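Local structure of uncharacterized protein (Bacteroides ovatus, 4FS7) at residues 184-190 with 207-213; 229-235 with 251-257. The protein is of unknown function but is a BspA-type leucine-rich repeat protein, probably extracellular and probably engaged in binding other proteins. All coordinates share one frame. Where two conformers were deposited one is given. Residues are numbered along the deposited sequence.

Contact 1 of 2, residues 184-190 with 207-213; sequences CGKLKSI and CILLENM. With EDO (1,2-ethanediol), chain B.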
ATOM      1  N   CYS A 184       0.466  -2.742   7.979  1.00 10.68           N
ATOM      2  CA  CYS A 184       1.602  -3.152   8.795  1.00 10.63           C
ATOM      3  C   CYS A 184       2.140  -1.927   9.533  1.00 10.73           C
ATOM      4  O   CYS A 184       3.138  -1.316   9.169  1.00 11.57           O
ATOM      5  CB  CYS A 184       2.701  -3.807   7.969  1.00 10.70           C
ATOM      6  SG  CYS A 184       2.157  -5.450   7.331  1.00 12.18           S
ATOM      7  N   GLY A 185       1.450  -1.570  10.616  1.00 11.81           N
ATOM      8  CA  GLY A 185       1.667  -0.295  11.270  1.00 12.45           C
ATOM      9  C   GLY A 185       2.884  -0.181  12.161  1.00 13.30           C
ATOM     10  O   GLY A 185       3.123   0.900  12.702  1.00 14.58           O
ATOM     11  N   LYS A 186       3.669  -1.244  12.289  1.00 12.55           N
ATOM     12  CA  LYS A 186       4.948  -1.231  13.013  0.50 12.73           C
ATOM     13  C   LYS A 186       6.171  -1.316  12.098  1.00 12.05           C
ATOM     14  O   LYS A 186       7.313  -1.281  12.551  1.00 15.17           O
ATOM     15  CB  LYS A 186       4.990  -2.382  14.044  0.50 13.34           C
ATOM     16  CG  LYS A 186       4.205  -2.121  15.300  0.50 15.30           C
ATOM     17  CD  LYS A 186       4.354  -0.694  15.833  0.50 24.99           C
ATOM     18  CE  LYS A 186       3.507  -0.426  17.100  0.50 28.33           C
ATOM     19  NZ  LYS A 186       2.093  -0.978  17.128  1.00 36.97           N
ATOM     20  N   LEU A 187       5.947  -1.430  10.794  1.00 10.80           N
ATOM     21  CA  LEU A 187       7.031  -1.567   9.824  1.00 11.49           C
ATOM     22  C   LEU A 187       7.653  -0.174   9.598  1.00 11.99           C
ATOM     23  O   LEU A 187       7.043   0.680   8.991  1.00 12.90           O
ATOM     24  CB  LEU A 187       6.506  -2.181   8.520  1.00 12.83           C
ATOM     25  CG  LEU A 187       7.543  -2.546   7.469  1.00 14.11           C
ATOM     26  CD1 LEU A 187       8.487  -3.655   7.973  1.00 14.96           C
ATOM     27  CD2 LEU A 187       6.836  -2.977   6.214  1.00 17.32           C
ATOM     28  N   LYS A 188       8.858   0.048  10.103  1.00 11.24           N
ATOM     29  CA  LYS A 188       9.543   1.348   9.968  1.00 11.39           C
ATOM     30  C   LYS A 188      10.403   1.468   8.731  1.00 10.64           C
ATOM     31  O   LYS A 188      10.656   2.576   8.256  1.00 11.07           O
ATOM     32  CB  LYS A 188      10.371   1.619  11.222  1.00 15.14           C
ATOM     33  CG  LYS A 188      10.990   2.984  11.339  1.00 20.43           C
ATOM     34  CD  LYS A 188      11.752   3.184  12.656  1.00 28.05           C
ATOM     35  CE  LYS A 188      11.160   2.502  13.871  1.00 36.11           C
ATOM     36  NZ  LYS A 188       9.845   3.070  14.347  1.00 39.57           N
ATOM     37  N   SER A 189      10.881   0.324   8.239  1.00 11.14           N
ATOM     38  CA  SER A 189      11.815   0.280   7.137  1.00 11.00           C
ATOM     39  C   SER A 189      11.556  -0.942   6.266  1.00 11.44           C
ATOM     40  O   SER A 189      11.079  -1.961   6.757  1.00 12.94           O
ATOM     41  CB  SER A 189      13.236   0.143   7.681  1.00 13.13           C
ATOM     42  OG  SER A 189      13.526   1.055   8.726  1.00 12.67           O
ATOM     43  N   ILE A 190      11.967  -0.856   5.017  1.00 10.65           N
ATOM     44  CA  ILE A 190      12.035  -2.027   4.165  1.00 11.70           C
ATOM     45  C   ILE A 190      13.105  -1.808   3.128  1.00 11.52           C
ATOM     46  O   ILE A 190      13.228  -0.710   2.555  1.00 12.88           O
ATOM     47  CB  ILE A 190      10.662  -2.373   3.508  1.00 13.01           C
ATOM     48  CG1 ILE A 190      10.701  -3.768   2.879  1.00 14.56           C
ATOM     49  CG2 ILE A 190      10.209  -1.308   2.566  1.00 13.56           C
ATOM     50  CD1 ILE A 190       9.340  -4.307   2.495  1.00 16.08           C
ATOM     51  N   CYS A 207       0.828   1.739   6.458  1.00 10.05           N
ATOM     52  CA  CYS A 207       2.092   1.454   7.166  1.00 10.80           C
ATOM     53  C   CYS A 207       2.541   2.784   7.779  1.00 10.27           C
ATOM     54  O   CYS A 207       3.441   3.465   7.297  1.00 10.48           O
ATOM     55  CB  CYS A 207       3.135   0.919   6.222  1.00 10.80           C
ATOM     56  SG  CYS A 207       2.741  -0.765   5.647  1.00 11.52           S
ATOM     57  N   ILE A 208       1.867   3.140   8.870  1.00 10.69           N
ATOM     58  CA  ILE A 208       1.931   4.503   9.427  1.00 12.30           C
ATOM     59  C   ILE A 208       3.289   4.880   9.980  1.00 12.56           C
ATOM     60  O   ILE A 208       3.581   6.070  10.194  1.00 14.58           O
ATOM     61  CB  ILE A 208       0.822   4.725  10.453  1.00 13.64           C
ATOM     62  CG1 ILE A 208       0.912   3.765  11.640  1.00 15.45           C
ATOM     63  CG2 ILE A 208      -0.563   4.686   9.782  1.00 16.91           C
ATOM     64  CD1 ILE A 208       0.008   4.165  12.815  1.00 24.26           C
ATOM     65  N   LEU A 209       4.131   3.892  10.278  1.00 11.84           N
ATOM     66  CA  LEU A 209       5.499   4.158  10.782  1.00 12.32           C
ATOM     67  C   LEU A 209       6.553   4.042   9.693  1.00 11.77           C
ATOM     68  O   LEU A 209       7.746   4.228   9.968  1.00 13.22           O
ATOM     69  CB  LEU A 209       5.892   3.200  11.920  1.00 14.23           C
ATOM     70  CG  LEU A 209       5.172   3.511  13.228  1.00 19.06           C
ATOM     71  CD1 LEU A 209       5.686   2.626  14.336  1.00 21.77           C
ATOM     72  CD2 LEU A 209       5.212   4.963  13.691  1.00 26.30           C
ATOM     73  N   LEU A 210       6.187   3.695   8.475  1.00 10.72           N
ATOM     74  CA  LEU A 210       7.177   3.423   7.438  1.00 10.30           C
ATOM     75  C   LEU A 210       7.837   4.744   7.024  1.00 11.35           C
ATOM     76  O   LEU A 210       7.169   5.634   6.512  1.00 12.96           O
ATOM     77  CB  LEU A 210       6.516   2.730   6.234  1.00 10.59           C
ATOM     78  CG  LEU A 210       7.407   2.415   5.033  1.00 12.16           C
ATOM     79  CD1 LEU A 210       8.506   1.395   5.414  1.00 14.32           C
ATOM     80  CD2 LEU A 210       6.569   1.948   3.883  1.00 17.21           C
ATOM     81  N   GLU A 211       9.143   4.806   7.273  1.00 12.23           N
ATOM     82  CA  GLU A 211       9.966   5.993   7.048  0.50 12.77           C
ATOM     83  C   GLU A 211      11.138   5.740   6.110  1.00 12.28           C
ATOM     84  O   GLU A 211      11.565   6.644   5.385  1.00 15.04           O
ATOM     85  CB  GLU A 211      10.525   6.525   8.406  0.50 14.11           C
ATOM     86  CG  GLU A 211       9.526   7.292   9.310  0.50 13.94           C
ATOM     87  CD  GLU A 211      10.043   7.533  10.743  0.50 18.87           C
ATOM     88  OE1 GLU A 211      10.944   6.790  11.204  0.50 18.83           O
ATOM     89  OE2 GLU A 211       9.505   8.438  11.431  0.50 24.50           O
ATOM     90  N   ASN A 212      11.738   4.543   6.163  1.00 10.96           N
ATOM     91  CA  ASN A 212      12.993   4.276   5.446  1.00 10.57           C
ATOM     92  C   ASN A 212      12.741   3.292   4.322  1.00 11.48           C
ATOM     93  O   ASN A 212      12.454   2.110   4.555  1.00 13.73           O
ATOM     94  CB  ASN A 212      14.033   3.722   6.426  1.00 10.80           C
ATOM     95  CG  ASN A 212      14.184   4.586   7.677  1.00 11.18           C
ATOM     96  OD1 ASN A 212      14.571   5.766   7.562  1.00 12.61           O
ATOM     97  ND2 ASN A 212      13.863   4.059   8.852  1.00 12.06           N
HETATM   98  N   MSE A 213      12.807   3.796   3.107  1.00 12.51           N
HETATM   99  CA  MSE A 213      12.601   3.004   1.889  0.67 13.01           C
HETATM  100  C   MSE A 213      13.220   3.743   0.730  1.00 14.77           C
HETATM  101  O   MSE A 213      12.759   4.806   0.326  1.00 19.44           O
HETATM  102  CB  MSE A 213      11.137   2.714   1.644  0.67 16.12           C
HETATM  103  CG  MSE A 213      10.920   1.601   0.624  0.67 15.51           C
HETATM  104 SE   MSE A 213       9.028   1.241   0.274  0.50 15.41          SE
HETATM  105  CE  MSE A 213       8.541   3.073  -0.105  0.67 24.36           C
TER
HETATM  106  C1  EDO B 501      15.342   9.553   6.191  1.00 17.31           C
HETATM  107  O1  EDO B 501      15.720   9.267   7.525  1.00 17.33           O
HETATM  108  C2  EDO B 501      14.423   8.493   5.609  1.00 15.48           C
HETATM  109  O2  EDO B 501      15.176   7.275   5.450  1.00 17.93           O
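Two successive coils of a BspA-type leucine-rich repeat solenoid lie side by side here, each running from a type I turn into the short stretch that bridges to its neighbour. The turns C184 to L187 and C207 to L210 are equivalent, each closed by its own bond, L187 N to C184 O at 3.2 Å and L210 N to C207 O at 3.0 Å. Between the turns the contact is mostly van der Waals: C184 CB lies 3.8 Å from C207 SG, and L209, whose CB points toward the first coil, brings CG to 3.4 Å from G185 O. Past the turns the backbones join. K188 O accepts from both E211 N (2.9 Å) and N212 N (3.1 Å), and I190 N donates to N212 O (3.0 Å). Successive coils of a leucine-rich repeat solenoid run alongside one another in the same sense, and here their backbones make a single bridge, S189 with N212. Inward, I190 CG2 packs 3.6 Å from CG of selenomethionine M213 and 4.3 Å from L210 CD1, with F204 and L192 extending this apolar layer. On the outer surface N212 ND2 donates to S189 OG (3.0 Å), while N212 OD1 accepts from O2 of a 1,2-ethanediol at 2.7 Å, probably a molecule from the crystallisation liquor.

Contact 2 of 2, residues 229-235 with 251-257; sequences KTGVKNI and GCTDLES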
ATOM      1  N   LYS A 229      -1.041   6.971   3.874  1.00  9.08           N
ATOM      2  CA  LYS A 229      -0.990   6.824   5.329  1.00 10.00           C
ATOM      3  C   LYS A 229       0.277   6.109   5.767  1.00 10.70           C
ATOM      4  O   LYS A 229       0.242   5.170   6.573  1.00 12.64           O
ATOM      5  CB  LYS A 229      -2.229   6.108   5.850  1.00 11.75           C
ATOM      6  CG  LYS A 229      -3.461   6.969   5.777  1.00 16.94           C
ATOM      7  CD  LYS A 229      -3.489   8.040   6.875  1.00 23.03           C
ATOM      8  CE  LYS A 229      -4.720   8.816   6.702  1.00 22.44           C
ATOM      9  NZ  LYS A 229      -4.630  10.161   7.240  1.00 21.29           N
ATOM     10  N   THR A 230       1.397   6.511   5.181  1.00  9.70           N
ATOM     11  CA  THR A 230       2.699   6.084   5.624  1.00 10.51           C
ATOM     12  C   THR A 230       3.394   7.174   6.425  1.00 10.83           C
ATOM     13  O   THR A 230       2.859   8.277   6.589  1.00 12.58           O
ATOM     14  CB  THR A 230       3.563   5.590   4.456  1.00 11.31           C
ATOM     15  OG1 THR A 230       3.812   6.681   3.555  1.00 10.84           O
ATOM     16  CG2 THR A 230       2.944   4.353   3.758  1.00 12.35           C
ATOM     17  N   GLY A 231       4.591   6.868   6.925  1.00 10.92           N
ATOM     18  CA  GLY A 231       5.316   7.759   7.810  1.00 11.47           C
ATOM     19  C   GLY A 231       6.377   8.586   7.097  1.00 11.39           C
ATOM     20  O   GLY A 231       7.209   9.207   7.771  1.00 13.32           O
ATOM     21  N   VAL A 232       6.381   8.608   5.764  1.00 10.98           N
ATOM     22  CA  VAL A 232       7.449   9.280   5.041  1.00 12.11           C
ATOM     23  C   VAL A 232       7.477  10.778   5.341  1.00 11.55           C
ATOM     24  O   VAL A 232       6.439  11.428   5.497  1.00 13.17           O
ATOM     25  CB  VAL A 232       7.305   9.037   3.511  1.00 14.04           C
ATOM     26  CG1 VAL A 232       7.536   7.513   3.236  1.00 17.59           C
ATOM     27  CG2 VAL A 232       5.936   9.508   2.984  1.00 15.16           C
ATOM     28  N   LYS A 233       8.689  11.332   5.420  1.00 12.47           N
ATOM     29  CA  LYS A 233       8.878  12.751   5.802  1.00 12.24           C
ATOM     30  C   LYS A 233       9.234  13.656   4.640  1.00 11.41           C
ATOM     31  O   LYS A 233       8.700  14.754   4.531  1.00 12.19           O
ATOM     32  CB  LYS A 233       9.981  12.852   6.865  1.00 14.20           C
ATOM     33  CG  LYS A 233      10.219  14.284   7.396  1.00 18.78           C
ATOM     34  CD  LYS A 233      11.488  14.328   8.308  1.00 26.20           C
ATOM     35  CE  LYS A 233      11.469  15.483   9.309  1.00 29.69           C
ATOM     36  NZ  LYS A 233      10.436  15.277  10.400  1.00 26.67           N
ATOM     37  N   ASN A 234      10.153  13.226   3.766  1.00 12.14           N
ATOM     38  CA  ASN A 234      10.605  14.022   2.631  1.00 13.00           C
ATOM     39  C   ASN A 234      10.706  13.106   1.437  1.00 13.92           C
ATOM     40  O   ASN A 234      11.472  12.143   1.454  1.00 18.94           O
ATOM     41  CB  ASN A 234      11.965  14.691   2.904  1.00 14.40           C
ATOM     42  CG  ASN A 234      11.915  15.639   4.067  1.00 15.49           C
ATOM     43  OD1 ASN A 234      11.333  16.744   3.987  1.00 17.77           O
ATOM     44  ND2 ASN A 234      12.476  15.232   5.154  1.00 18.20           N
ATOM     45  N   ILE A 235       9.898  13.344   0.419  1.00 13.39           N
ATOM     46  CA  ILE A 235       9.873  12.517  -0.749  1.00 13.01           C
ATOM     47  C   ILE A 235      10.499  13.259  -1.919  1.00 12.70           C
ATOM     48  O   ILE A 235      10.162  14.412  -2.229  1.00 13.95           O
ATOM     49  CB  ILE A 235       8.394  12.108  -1.085  1.00 14.40           C
ATOM     50  CG1 ILE A 235       7.926  11.048  -0.114  1.00 15.44           C
ATOM     51  CG2 ILE A 235       8.257  11.599  -2.536  1.00 17.26           C
ATOM     52  CD1 ILE A 235       8.605   9.650  -0.294  1.00 18.56           C
ATOM     53  N   GLY A 251      -3.272  11.248   2.515  1.00  7.93           N
ATOM     54  CA  GLY A 251      -3.403  11.318   3.928  1.00  8.68           C
ATOM     55  C   GLY A 251      -2.152  11.143   4.758  1.00 10.58           C
ATOM     56  O   GLY A 251      -2.245  10.905   5.957  1.00 13.48           O
ATOM     57  N   CYS A 252      -0.971  11.192   4.130  1.00  9.28           N
ATOM     58  CA  CYS A 252       0.286  11.070   4.884  1.00 10.35           C
ATOM     59  C   CYS A 252       0.410  12.278   5.796  1.00 11.17           C
ATOM     60  O   CYS A 252       0.450  13.373   5.323  1.00 18.47           O
ATOM     61  CB  CYS A 252       1.491  10.986   3.971  1.00 11.23           C
ATOM     62  SG  CYS A 252       1.613   9.425   3.084  1.00 11.67           S
ATOM     63  N   THR A 253       0.460  12.088   7.090  1.00 11.82           N
ATOM     64  CA  THR A 253       0.438  13.214   8.026  1.00 14.23           C
ATOM     65  C   THR A 253       1.820  13.718   8.459  1.00 13.24           C
ATOM     66  O   THR A 253       1.934  14.819   9.005  1.00 16.95           O
ATOM     67  CB  THR A 253      -0.376  12.840   9.297  1.00 18.54           C
ATOM     68  OG1 THR A 253       0.246  11.758   9.966  1.00 22.92           O
ATOM     69  CG2 THR A 253      -1.800  12.489   8.940  1.00 26.21           C
ATOM     70  N   ASP A 254       2.859  12.932   8.200  1.00 11.95           N
ATOM     71  CA  ASP A 254       4.215  13.273   8.577  1.00 12.52           C
ATOM     72  C   ASP A 254       5.030  13.815   7.419  1.00 11.50           C
ATOM     73  O   ASP A 254       6.172  14.251   7.574  1.00 12.85           O
ATOM     74  CB  ASP A 254       4.933  12.054   9.181  1.00 16.07           C
ATOM     75  CG  ASP A 254       4.304  11.589  10.455  1.00 23.76           C
ATOM     76  OD1 ASP A 254       3.809  12.464  11.162  1.00 27.36           O
ATOM     77  OD2 ASP A 254       4.269  10.357  10.713  1.00 31.45           O
ATOM     78  N   LEU A 255       4.443  13.857   6.233  1.00  9.95           N
ATOM     79  CA  LEU A 255       5.119  14.246   5.014  1.00  9.45           C
ATOM     80  C   LEU A 255       5.237  15.756   5.002  1.00 10.75           C
ATOM     81  O   LEU A 255       4.211  16.464   4.974  1.00 13.31           O
ATOM     82  CB  LEU A 255       4.346  13.752   3.797  1.00 10.46           C
ATOM     83  CG  LEU A 255       4.902  14.052   2.426  1.00 11.70           C
ATOM     84  CD1 LEU A 255       6.304  13.472   2.221  1.00 12.07           C
ATOM     85  CD2 LEU A 255       3.939  13.499   1.364  1.00 16.73           C
ATOM     86  N   GLU A 256       6.469  16.250   5.008  1.00 10.28           N
ATOM     87  CA  GLU A 256       6.774  17.671   5.099  1.00 10.55           C
ATOM     88  C   GLU A 256       7.172  18.340   3.802  1.00 10.51           C
ATOM     89  O   GLU A 256       6.976  19.547   3.639  1.00 10.45           O
ATOM     90  CB  GLU A 256       7.857  17.904   6.135  1.00 13.34           C
ATOM     91  CG  GLU A 256       7.450  17.556   7.536  1.00 18.96           C
ATOM     92  CD  GLU A 256       8.585  17.740   8.568  1.00 23.28           C
ATOM     93  OE1 GLU A 256       9.637  18.353   8.224  1.00 25.87           O
ATOM     94  OE2 GLU A 256       8.407  17.294   9.718  1.00 37.06           O
ATOM     95  N   SER A 257       7.821  17.620   2.916  1.00 10.60           N
ATOM     96  CA  SER A 257       8.211  18.150   1.632  1.00 11.67           C
ATOM     97  C   SER A 257       8.126  17.098   0.557  1.00 10.25           C
ATOM     98  O   SER A 257       8.361  15.906   0.805  1.00 11.84           O
ATOM     99  CB  SER A 257       9.608  18.761   1.586  1.00 12.91           C
ATOM    100  OG  SER A 257      10.591  17.779   1.621  1.00 15.15           O
TER
HETATM  101  O   HOH W   1       3.773  10.869   6.311  1.00 13.11           O
HETATM  102  O   HOH W   2       0.514   9.184   7.755  1.00 17.71           O
HETATM  103  O   HOH W   3      11.277  18.750   6.171  1.00 27.58           O
HETATM  104  O   HOH W   4      11.270  16.708  -0.870  1.00 18.52           O
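Direct bonds and four ordered waters satisfy many of the donors and acceptors between these two consecutive coils. K233 O takes E256 N (2.7 Å) and, weakly, S257 N (3.4 Å); I235 N then donates to S257 O (3.0 Å), so N234 and S257 form a parallel bridge where strands 234-237 and 257-260 begin. Their side chains share one face, and S257 OG donates to N234 OD1 (2.7 Å). Alongside, K233 NZ forms a salt bridge with E256 OE2 (2.9 Å), and K229 NZ reaches G251 O (2.8 Å). T230 N donates a hydrogen bond to C252 SG at 3.6 Å, whereas T230 OG1 bonds to L227 O. At the bend V232 O lies 3.2 Å from L255 N but at a poor angle, and water 1 bridges instead, donating to T230 O and V232 O (both 2.8 Å) and accepting from D254 N (2.9 Å). Water 2 links T230 O to T253 N. Water 3 donates to N234 OD1 and E256 OE1, water 4 to I235 O and S257 OG. Beneath, L255 CD1 packs 3.7 Å from I235 CG1. Ordered water thus joins the coils both at the bend, where the backbones do not pair directly, and beside the bridge.

How the contacts relate
Contacts 1 and 2 repeat one arrangement along the same solenoid, their centres about 11 Å apart. They touch directly: I208 CG2 lies 3.3 Å from K229 O and L210 O 3.8 Å from V232 CG1, so 207-213 is flanked by 184-190 and 229-235. C184, L187, I190, C207 and L210 in contact 1, and V232, I235, C252 and L255 in contact 2, are buried, but contact 1 also has I208 and L209 toward the surface, where contact 2 has T253 and D254. The pairing rungs correspond, K188 to K233 and N212 to S257. Two type I turns nest in contact 1, whereas contact 2 recruits waters, a salt bridge and a lysine-to-carbonyl bond.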